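Local coordinates for protein carboxyl esterase NP (Bacillus subtilis, PDB 4CCW) that hydrolyses carboxylic esters to an alcohol and a carboxylate, as a carboxylesterase of the alpha/beta hydrolase fold, at residues L152-A155 and E156-L159; T103-D106 and Y107-L111. All coordinates share one frame; numbering follows the deposited sequence.

Contact 1. Residues L152-A155 and E156-L159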
loop_
_atom_site.group_PDB
_atom_site.type_symbol
_atom_site.label_atom_id
_atom_site.label_comp_id
_atom_site.label_asym_id
_atom_site.label_seq_id
_atom_site.Cartn_x
_atom_site.Cartn_y
_atom_site.Cartn_z
ATOM N N LEU A 152 7.964 -0.577 0.576
ATOM C CA LEU A 152 8.304 0.110 -0.665
ATOM C C LEU A 152 7.849 1.551 -0.591
ATOM O O LEU A 152 6.659 1.795 -0.385
ATOM C CB LEU A 152 7.618 -0.574 -1.867
ATOM C CG LEU A 152 8.163 -1.891 -2.460
ATOM C CD1 LEU A 152 8.768 -2.864 -1.459
ATOM C CD2 LEU A 152 7.084 -2.596 -3.276
ATOM N N SER A 153 8.770 2.504 -0.774
ATOM C CA SER A 153 8.383 3.923 -0.859
ATOM C C SER A 153 7.341 4.290 0.225
ATOM O O SER A 153 6.273 4.817 -0.096
ATOM C CB SER A 153 7.771 4.219 -2.232
ATOM O OG SER A 153 8.649 3.824 -3.273
ATOM N N PRO A 154 7.643 4.002 1.509
ATOM C CA PRO A 154 6.610 4.166 2.544
ATOM C C PRO A 154 6.129 5.603 2.729
ATOM O O PRO A 154 6.933 6.534 2.656
ATOM C CB PRO A 154 7.315 3.712 3.818
ATOM C CG PRO A 154 8.786 3.921 3.542
ATOM C CD PRO A 154 8.924 3.560 2.085
ATOM N N ALA A 155 4.842 5.768 3.029
ATOM C CA ALA A 155 4.338 7.086 3.401
ATOM C C ALA A 155 4.991 7.440 4.725
ATOM O O ALA A 155 4.891 6.688 5.693
ATOM C CB ALA A 155 2.829 7.079 3.554
ATOM N N GLU A 156 5.682 8.569 4.746
ATOM C CA GLU A 156 6.468 8.996 5.905
ATOM C C GLU A 156 7.280 7.838 6.481
ATOM O O GLU A 156 8.144 7.335 5.774
ATOM C CB GLU A 156 5.583 9.765 6.906
ATOM C CG GLU A 156 5.226 11.129 6.333
ATOM C CD GLU A 156 4.804 12.140 7.401
ATOM O OE1 GLU A 156 4.411 11.737 8.511
ATOM O OE2 GLU A 156 4.892 13.338 7.114
ATOM N N THR A 157 6.980 7.398 7.702
ATOM C CA THR A 157 7.656 6.233 8.331
ATOM C C THR A 157 9.078 6.563 8.813
ATOM O O THR A 157 9.345 6.538 10.016
ATOM C CB THR A 157 7.634 4.981 7.404
ATOM O OG1 THR A 157 6.275 4.700 7.038
ATOM C CG2 THR A 157 8.258 3.728 8.107
ATOM N N PHE A 158 9.980 6.878 7.880
ATOM C CA PHE A 158 11.340 7.291 8.249
ATOM C C PHE A 158 11.548 8.802 8.252
ATOM O O PHE A 158 12.251 9.333 9.110
ATOM C CB PHE A 158 12.379 6.577 7.371
ATOM C CG PHE A 158 12.234 5.092 7.397
ATOM C CD1 PHE A 158 12.610 4.359 8.527
ATOM C CD2 PHE A 158 11.667 4.423 6.321
ATOM C CE1 PHE A 158 12.441 2.986 8.571
ATOM C CE2 PHE A 158 11.518 3.048 6.349
ATOM C CZ PHE A 158 11.899 2.330 7.476
ATOM N N LEU A 159 10.928 9.496 7.303
ATOM C CA LEU A 159 11.047 10.946 7.179
ATOM C C LEU A 159 9.666 11.536 7.001
ATOM O O LEU A 159 8.791 10.845 6.480
ATOM C CB LEU A 159 11.846 11.331 5.930
ATOM C CG LEU A 159 13.329 10.995 5.847
ATOM C CD1 LEU A 159 13.857 11.568 4.538
ATOM C CD2 LEU A 159 14.077 11.570 7.046
#
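Thr157 folds back over the chain it follows, its hydroxyl donating to the carbonyl of Ala155 with OG1 and O 2.8 Å apart. OG1 approaches from above the carbonyl plane, 38° out of it, with a C=O...OG1 angle of 141°. The first torsion of Thr157 (chi1 -55°) explains both of its contacts, for it sets OG1 beside the residue's own backbone N, facing Ala155, and sends CG2 the other way onto one face of the Phe158 ring, 3.7 Å above the plane and offset toward the rim.

The tight part is the inside of this bend. Pro154 CB lies 3.5 Å from Thr157 OG1, and the proline ring crosses the Phe158 side chain at about a right angle, its CG 4.0 Å from Phe158 CE2. Thr157, at positive phi, is the middle residue of a classic gamma turn, closed by Phe158 N bonding to Glu156 O at 2.8 Å. Leu133 and Met136 of helix 130-141 and Leu238 of strand 236-241 complete the buried packing.

The outer side is looser at the partly exposed Leu159, whose side chain leaves CB 7.6 Å from Pro154 O. Glu156, though turned away from 152-155, stays buried against Pro221 and Val223, its OE2 bonded to Phe161 N.

The side chain of Ala155 lies about 6 Å from that of His273, the probable proton acceptor, whose backbone O receives a hydrogen bond from Ser153 OG. This is a loop at the C-terminal end of a parallel strand beside the active site, as expected of an alpha/beta hydrolase.

Contact 2. Residues T103-D106 and Y107-L111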
loop_
_atom_site.group_PDB
_atom_site.type_symbol
_atom_site.label_atom_id
_atom_site.label_comp_id
_atom_site.label_asym_id
_atom_site.label_seq_id
_atom_site.Cartn_x
_atom_site.Cartn_y
_atom_site.Cartn_z
ATOM N N THR A 103 -6.761 5.863 14.573
ATOM C CA THR A 103 -5.514 5.772 15.336
ATOM C C THR A 103 -4.650 4.654 14.792
ATOM O O THR A 103 -5.134 3.760 14.094
ATOM C CB THR A 103 -5.717 5.541 16.843
ATOM O OG1 THR A 103 -6.213 4.216 17.076
ATOM C CG2 THR A 103 -6.654 6.581 17.434
ATOM N N ARG A 104 -3.367 4.703 15.136
ATOM C CA ARG A 104 -2.445 3.665 14.721
ATOM C C ARG A 104 -2.781 2.342 15.424
ATOM O O ARG A 104 -2.599 1.272 14.864
ATOM C CB ARG A 104 -1.014 4.110 15.000
ATOM C CG ARG A 104 -0.651 5.372 14.219
ATOM C CD ARG A 104 0.854 5.616 14.210
ATOM N NE ARG A 104 1.373 6.022 15.514
ATOM C CZ ARG A 104 1.286 7.259 16.007
ATOM N NH1 ARG A 104 0.678 8.237 15.312
ATOM N NH2 ARG A 104 1.796 7.516 17.206
ATOM N N THR A 105 -3.291 2.426 16.639
ATOM C CA THR A 105 -3.763 1.227 17.337
ATOM C C THR A 105 -4.928 0.573 16.575
ATOM O O THR A 105 -4.910 -0.633 16.319
ATOM C CB THR A 105 -4.155 1.551 18.788
ATOM O OG1 THR A 105 -2.989 1.994 19.496
ATOM C CG2 THR A 105 -4.716 0.322 19.493
ATOM N N ASP A 106 -5.919 1.382 16.196
ATOM C CA ASP A 106 -7.084 0.906 15.441
ATOM C C ASP A 106 -6.670 0.194 14.163
ATOM O O ASP A 106 -7.129 -0.909 13.891
ATOM C CB ASP A 106 -8.026 2.068 15.092
ATOM C CG ASP A 106 -8.803 2.586 16.295
ATOM O OD1 ASP A 106 -9.006 1.832 17.267
ATOM O OD2 ASP A 106 -9.212 3.763 16.265
ATOM N N TYR A 107 -5.796 0.829 13.381
ATOM C CA TYR A 107 -5.343 0.237 12.132
ATOM C C TYR A 107 -4.609 -1.101 12.309
ATOM O O TYR A 107 -4.811 -2.015 11.519
ATOM C CB TYR A 107 -4.498 1.242 11.338
ATOM C CG TYR A 107 -5.299 2.364 10.670
ATOM C CD1 TYR A 107 -6.337 2.081 9.774
ATOM C CD2 TYR A 107 -4.979 3.706 10.897
ATOM C CE1 TYR A 107 -7.043 3.109 9.143
ATOM C CE2 TYR A 107 -5.675 4.737 10.274
ATOM C CZ TYR A 107 -6.701 4.438 9.397
ATOM O OH TYR A 107 -7.389 5.471 8.782
ATOM N N ALA A 108 -3.762 -1.224 13.331
ATOM C CA ALA A 108 -3.104 -2.507 13.601
ATOM C C ALA A 108 -4.118 -3.594 13.992
ATOM O O ALA A 108 -3.996 -4.743 13.559
ATOM C CB ALA A 108 -2.024 -2.369 14.665
ATOM N N ASN A 109 -5.104 -3.224 14.805
ATOM C CA ASN A 109 -6.190 -4.135 15.190
ATOM C C ASN A 109 -7.073 -4.523 13.998
ATOM O O ASN A 109 -7.604 -5.632 13.953
ATOM C CB ASN A 109 -7.057 -3.536 16.305
ATOM C CG ASN A 109 -6.390 -3.582 17.675
ATOM O OD1 ASN A 109 -5.489 -4.387 17.923
ATOM N ND2 ASN A 109 -6.844 -2.712 18.581
ATOM N N TRP A 110 -7.233 -3.606 13.042
ATOM C CA TRP A 110 -7.968 -3.901 11.806
ATOM C C TRP A 110 -7.250 -5.006 11.060
ATOM O O TRP A 110 -7.843 -6.022 10.689
ATOM C CB TRP A 110 -8.120 -2.636 10.935
ATOM C CG TRP A 110 -8.402 -2.950 9.481
ATOM C CD1 TRP A 110 -9.586 -3.438 8.930
ATOM C CD2 TRP A 110 -7.465 -2.862 8.353
ATOM N NE1 TRP A 110 -9.457 -3.637 7.576
ATOM C CE2 TRP A 110 -8.206 -3.309 7.165
ATOM C CE3 TRP A 110 -6.142 -2.450 8.207
ATOM C CZ2 TRP A 110 -7.619 -3.351 5.908
ATOM C CZ3 TRP A 110 -5.562 -2.502 6.932
ATOM C CH2 TRP A 110 -6.287 -2.934 5.812
ATOM N N LEU A 111 -5.949 -4.828 10.874
ATOM C CA LEU A 111 -5.142 -5.803 10.150
ATOM C C LEU A 111 -5.037 -7.131 10.910
ATOM O O LEU A 111 -5.003 -8.201 10.288
ATOM C CB LEU A 111 -3.770 -5.209 9.827
ATOM C CG LEU A 111 -2.894 -5.896 8.767
ATOM C CD1 LEU A 111 -3.652 -6.203 7.481
ATOM C CD2 LEU A 111 -1.685 -5.023 8.483
#
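Tyr107 sets its ring against the carbonyl of Thr103, the two meeting obliquely with CD2 3.2 Å from O. Two aromatic neighbours pack against it: the Phe220 ring meets it with planes only about 10° apart, whereas His134 of helix 130-141 packs edge-to-face. The indole of Trp110 has Tyr107 O at its edge, in the ring plane. With CG anti to the backbone N (chi1 159°), this indole leads away from 103-106, and its NE1 bonds to Thr44 OG1 of strand 42-49.

Substituting a serine for Tyr107 removes the phenol ring and would probably open a gap beside Thr103 O, with Phe220 and His134 left without their aromatic partner.

Thr103 O is also gripped from the backbone, by Tyr107 N at 3.1 Å. The three following i to i+4 bonds run from Ala108 N to Arg104 O, Asn109 N to Thr105 O and Trp110 N to Asp106 O, the last being the shortest at 2.8 Å. Thr105 and Asn109 lie side by side one turn apart, pointing the same way, with CG2 and ND2 3.8 Å from each other.

At the start, Thr103 OG1 accepts from Asp106 N over 3.0 Å, the N-H...O angle being a straight 166°. That bond satisfies an amide of the first turn, which has no helical carbonyl before it, and makes Thr103 the N-cap of helix 104-118.

In the fold
Contact 2 comes first along the chain, at the start of helix 104-118; contact 1 follows strand 146-152 in the loop leading to helix 163-171. Between them run strand 123-128 and helix 130-141, which with strand 146-152 form a parallel beta-alpha-beta unit of the central sheet. The centres are 18 Å apart and the nearest atoms about 9 Å, so the two do not touch. Helix 130-141 joins them: contact 1 packs on Leu133 and Met136, contact 2 on His134, Asn137, Phe138 and Arg141. Tyr222 is a second bridge: its backbone hydrogen-bonds to that of Thr157 and its ring makes a cation-pi contact with Arg104. Both thus flank the helix that follows the probable nucleophile elbow at Ser129.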